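Local coordinates for protein 2,4-dihydroxyhept-2-ene-1,7-dioic acid aldolase (Kordia algicida OT-1, PDB 6BDE) that binds heme and, as a member of the H-NOX (heme nitric oxide/oxygen) family, probably senses gaseous ligands such as nitric oxide, at residues His140-Leu144 / Ile160-Lys164. The protein carries 1 engineered substitution. Residues are numbered along the deposited sequence.
Sequences HHFGL and IILEK. With HEM (protoporphyrin IX containing Fe), chain B.
The first turn of helix 140-153 runs along residues 160-164 of strand 158-164, nearly antiparallel (168°), axes 10.8 Å apart. His-140 is level with Leu-162 (CA to CA 8.4 Å), and Leu-144 with Ile-160 (7.8 Å). Leu-144 N donates to His-140 O (2.8 Å). The strand is extended, so Ile-160 and Leu-162 point toward the helix and Ile-161 points away.

The contact is van der Waals packing, without hydrogen bonds across it. Its apolar part is Leu-144 (chi1 t, chi2 p), whose CD1 meets Ile-160 CG2 (3.7 Å) and Leu-162 CD1 (4.1 Å). Leu-162 CD2 lies 3.9 Å from His-140 ND1 and 3.8 Å from His-141 ND1. The extended chain of Lys-164 runs to the helix, its CE 4.1 Å from His-140 CE1.

His-140 ND1 and His-141 ND1 are hydrogen-bonded at 2.9 Å, with chi1 p and -91° respectively.

The turn's other side lines the heme pocket: Gly-143 O is 3.3 Å from HEM CAC, and Phe-142 CD2 3.5 Å from HEM C2D. A CB on Gly-143 would lie 3.1 Å from HEM CMD.

Thus an H-NOX helix packs between sheet and heme. Strand 171-178 pairs antiparallel with 158-164, and helix 63-81 packs on His-141 and Leu-144 through Leu-68.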
ATOM      1  N   HIS A 140      -1.888  -1.683   6.615  1.00 25.25           N
ATOM      2  CA  HIS A 140      -3.145  -1.002   6.323  1.00 26.69           C
ATOM      3  C   HIS A 140      -2.913   0.389   5.743  1.00 24.97           C
ATOM      4  O   HIS A 140      -3.668   0.840   4.873  1.00 25.77           O
ATOM      5  CB  HIS A 140      -3.999  -0.923   7.590  1.00 28.93           C
ATOM      6  CG  HIS A 140      -3.210  -0.665   8.837  1.00 26.29           C
ATOM      7  ND1 HIS A 140      -2.813   0.599   9.219  1.00 27.85           N
ATOM      8  CD2 HIS A 140      -2.750  -1.508   9.791  1.00 28.32           C
ATOM      9  CE1 HIS A 140      -2.140   0.523  10.352  1.00 28.51           C
ATOM     10  NE2 HIS A 140      -2.088  -0.744  10.722  1.00 27.64           N
ATOM     11  N   HIS A 141      -1.881   1.090   6.215  1.00 28.73           N
ATOM     12  CA  HIS A 141      -1.612   2.428   5.704  1.00 26.19           C
ATOM     13  C   HIS A 141      -0.975   2.412   4.321  1.00 27.82           C
ATOM     14  O   HIS A 141      -1.091   3.400   3.588  1.00 28.10           O
ATOM     15  CB  HIS A 141      -0.732   3.204   6.687  1.00 25.63           C
ATOM     16  CG  HIS A 141      -1.515   3.995   7.686  1.00 31.09           C
ATOM     17  ND1 HIS A 141      -2.456   3.423   8.514  1.00 30.40           N
ATOM     18  CD2 HIS A 141      -1.512   5.318   7.978  1.00 27.89           C
ATOM     19  CE1 HIS A 141      -2.993   4.356   9.279  1.00 30.84           C
ATOM     20  NE2 HIS A 141      -2.438   5.515   8.974  1.00 33.73           N
ATOM     21  N   PHE A 142      -0.302   1.319   3.951  1.00 27.03           N
ATOM     22  CA  PHE A 142       0.100   1.145   2.560  1.00 28.30           C
ATOM     23  C   PHE A 142      -1.123   1.068   1.656  1.00 29.91           C
ATOM     24  O   PHE A 142      -1.164   1.702   0.595  1.00 28.74           O
ATOM     25  CB  PHE A 142       0.964  -0.109   2.414  1.00 31.98           C
ATOM     26  CG  PHE A 142       1.452  -0.354   1.013  1.00 30.56           C
ATOM     27  CD1 PHE A 142       2.492   0.393   0.484  1.00 33.05           C
ATOM     28  CD2 PHE A 142       0.876  -1.340   0.227  1.00 30.90           C
ATOM     29  CE1 PHE A 142       2.943   0.167  -0.806  1.00 35.93           C
ATOM     30  CE2 PHE A 142       1.323  -1.572  -1.061  1.00 31.45           C
ATOM     31  CZ  PHE A 142       2.358  -0.818  -1.579  1.00 37.48           C
ATOM     32  N   GLY A 143      -2.137   0.304   2.069  1.00 28.01           N
ATOM     33  CA  GLY A 143      -3.380   0.272   1.323  1.00 28.27           C
ATOM     34  C   GLY A 143      -4.137   1.583   1.374  1.00 27.00           C
ATOM     35  O   GLY A 143      -4.790   1.961   0.398  1.00 27.89           O
ATOM     36  N   LEU A 144      -4.060   2.295   2.503  1.00 27.95           N
ATOM     37  CA  LEU A 144      -4.715   3.595   2.602  1.00 28.23           C
ATOM     38  C   LEU A 144      -4.128   4.579   1.599  1.00 27.34           C
ATOM     39  O   LEU A 144      -4.864   5.347   0.970  1.00 28.04           O
ATOM     40  CB  LEU A 144      -4.592   4.139   4.027  1.00 25.26           C
ATOM     41  CG  LEU A 144      -5.089   5.567   4.272  1.00 27.11           C
ATOM     42  CD1 LEU A 144      -6.554   5.711   3.896  1.00 28.53           C
ATOM     43  CD2 LEU A 144      -4.868   5.968   5.722  1.00 29.03           C
ATOM     44  N   ILE A 160     -11.660   8.369   4.671  1.00 34.82           N
ATOM     45  CA  ILE A 160     -11.396   6.958   4.926  1.00 30.26           C
ATOM     46  C   ILE A 160     -11.023   6.804   6.393  1.00 36.53           C
ATOM     47  O   ILE A 160      -9.990   7.320   6.836  1.00 35.80           O
ATOM     48  CB  ILE A 160     -10.290   6.408   4.012  1.00 28.21           C
ATOM     49  CG1 ILE A 160     -10.633   6.681   2.545  1.00 31.83           C
ATOM     50  CG2 ILE A 160     -10.105   4.917   4.247  1.00 26.97           C
ATOM     51  CD1 ILE A 160      -9.636   6.102   1.564  1.00 31.19           C
ATOM     52  N   ILE A 161     -11.864   6.096   7.142  1.00 33.43           N
ATOM     53  CA  ILE A 161     -11.674   5.878   8.570  1.00 32.50           C
ATOM     54  C   ILE A 161     -11.207   4.445   8.778  1.00 31.85           C
ATOM     55  O   ILE A 161     -11.792   3.508   8.221  1.00 32.13           O
ATOM     56  CB  ILE A 161     -12.968   6.158   9.357  1.00 32.44           C
ATOM     57  CG1 ILE A 161     -13.429   7.598   9.123  1.00 37.52           C
ATOM     58  CG2 ILE A 161     -12.764   5.888  10.840  1.00 37.39           C
ATOM     59  CD1 ILE A 161     -14.820   7.886   9.641  1.00 45.97           C
ATOM     60  N   LEU A 162     -10.154   4.278   9.571  1.00 31.37           N
ATOM     61  CA  LEU A 162      -9.587   2.970   9.864  1.00 29.23           C
ATOM     62  C   LEU A 162      -9.883   2.600  11.310  1.00 35.14           C
ATOM     63  O   LEU A 162      -9.585   3.372  12.227  1.00 35.66           O
ATOM     64  CB  LEU A 162      -8.076   2.953   9.615  1.00 26.93           C
ATOM     65  CG  LEU A 162      -7.591   2.630   8.199  1.00 27.35           C
ATOM     66  CD1 LEU A 162      -8.019   3.702   7.203  1.00 30.91           C
ATOM     67  CD2 LEU A 162      -6.080   2.444   8.179  1.00 28.17           C
ATOM     68  N   GLU A 163     -10.471   1.422  11.509  1.00 30.93           N
ATOM     69  CA  GLU A 163     -10.764   0.890  12.836  1.00 34.20           C
ATOM     70  C   GLU A 163      -9.995  -0.414  13.002  1.00 36.97           C
ATOM     71  O   GLU A 163     -10.285  -1.400  12.317  1.00 37.46           O
ATOM     72  CB  GLU A 163     -12.264   0.667  13.026  1.00 35.62           C
ATOM     73  CG  GLU A 163     -13.112   1.918  12.887  1.00 54.38           C
ATOM     74  CD  GLU A 163     -14.564   1.673  13.248  1.00 66.88           C
ATOM     75  OE1 GLU A 163     -14.921   0.507  13.521  1.00 66.82           O
ATOM     76  OE2 GLU A 163     -15.350   2.644  13.257  1.00 69.11           O
ATOM     77  N   LYS A 164      -9.019  -0.417  13.905  1.00 32.64           N
ATOM     78  CA  LYS A 164      -8.217  -1.608  14.160  1.00 34.06           C
ATOM     79  C   LYS A 164      -9.033  -2.587  14.994  1.00 35.22           C
ATOM     80  O   LYS A 164      -9.259  -2.360  16.187  1.00 38.16           O
ATOM     81  CB  LYS A 164      -6.916  -1.238  14.867  1.00 41.10           C
ATOM     82  CG  LYS A 164      -5.987  -0.358  14.048  1.00 44.50           C
ATOM     83  CD  LYS A 164      -4.658  -0.157  14.756  1.00 50.94           C
ATOM     84  CE  LYS A 164      -3.819   0.906  14.069  1.00 48.42           C
ATOM     85  NZ  LYS A 164      -2.659   1.322  14.906  1.00 49.83           N
TER
HETATM   86  CHA HEM B 201       0.697  -6.015  -1.836  1.00 38.91           C
HETATM   87  CHB HEM B 201       0.094  -5.309  -7.185  1.00 36.41           C
HETATM   88  CHC HEM B 201      -4.391  -2.233  -6.291  1.00 37.90           C
HETATM   89  CHD HEM B 201      -3.645  -2.734  -0.914  1.00 31.59           C
HETATM   90  C1A HEM B 201       0.603  -5.850  -3.529  1.00 35.01           C
HETATM   91  C2A HEM B 201       1.818  -6.312  -4.086  1.00 39.84           C
HETATM   92  C3A HEM B 201       1.663  -6.137  -5.402  1.00 38.67           C
HETATM   93  C4A HEM B 201       0.376  -5.580  -5.535  1.00 36.53           C
HETATM   94  CMA HEM B 201       2.656  -6.474  -6.512  1.00 39.23           C
HETATM   95  CAA HEM B 201       3.023  -6.907  -3.359  1.00 32.68           C
HETATM   96  CBA HEM B 201       2.805  -8.419  -3.244  1.00 36.99           C
HETATM   97  CGA HEM B 201       4.026  -9.115  -2.649  1.00 38.82           C
HETATM   98  O1A HEM B 201       4.099 -10.373  -2.664  1.00 40.13           O
HETATM   99  O2A HEM B 201       4.961  -8.438  -2.146  1.00 40.66           O
HETATM  100  C1B HEM B 201      -1.235  -4.323  -7.191  1.00 36.52           C
HETATM  101  C2B HEM B 201      -1.622  -3.604  -8.498  1.00 36.40           C
HETATM  102  C3B HEM B 201      -2.782  -2.832  -8.195  1.00 39.00           C
HETATM  103  C4B HEM B 201      -3.055  -3.109  -6.746  1.00 35.51           C
HETATM  104  CMB HEM B 201      -0.907  -3.713  -9.845  1.00 46.72           C
HETATM  105  CAB HEM B 201      -3.593  -1.936  -9.125  1.00 38.06           C
HETATM  106  CBB HEM B 201      -4.118  -2.417 -10.233  1.00 53.14           C
HETATM  107  C1C HEM B 201      -4.271  -2.265  -4.583  1.00 34.91           C
HETATM  108  C2C HEM B 201      -5.093  -1.270  -4.009  1.00 32.73           C
HETATM  109  C3C HEM B 201      -4.904  -1.399  -2.685  1.00 33.14           C
HETATM  110  C4C HEM B 201      -3.990  -2.463  -2.555  1.00 31.83           C
HETATM  111  CMC HEM B 201      -5.997  -0.274  -4.731  1.00 35.05           C
HETATM  112  CAC HEM B 201      -5.547  -0.586  -1.567  1.00 43.12           C
HETATM  113  CBC HEM B 201      -6.535  -1.105  -0.870  1.00 46.74           C
HETATM  114  C1D HEM B 201      -2.289  -3.713  -0.993  1.00 30.76           C
HETATM  115  C2D HEM B 201      -1.643  -3.774   0.371  1.00 29.79           C
HETATM  116  C3D HEM B 201      -0.508  -4.612   0.197  1.00 27.82           C
HETATM  117  C4D HEM B 201      -0.507  -5.031  -1.289  1.00 30.76           C
HETATM  118  CMD HEM B 201      -2.107  -3.103   1.662  1.00 30.63           C
HETATM  119  CAD HEM B 201       0.500  -5.014   1.273  1.00 30.61           C
HETATM  120  CBD HEM B 201       0.480  -6.521   1.509  1.00 32.71           C
HETATM  121  CGD HEM B 201      -0.408  -6.825   2.710  1.00 32.24           C
HETATM  122  O1D HEM B 201      -1.160  -5.926   3.171  1.00 30.69           O
HETATM  123  O2D HEM B 201      -0.388  -7.972   3.228  1.00 30.75           O
HETATM  124  NA  HEM B 201      -0.361  -5.291  -4.375  1.00 35.39           N
HETATM  125  NB  HEM B 201      -2.114  -3.965  -5.976  1.00 37.45           N
HETATM  126  NC  HEM B 201      -3.477  -3.037  -3.728  1.00 33.52           N
HETATM  127  ND  HEM B 201      -1.628  -4.397  -2.139  1.00 32.89           N
HETATM  128 FE   HEM B 201      -2.232  -4.592  -4.058  1.00 33.46          FE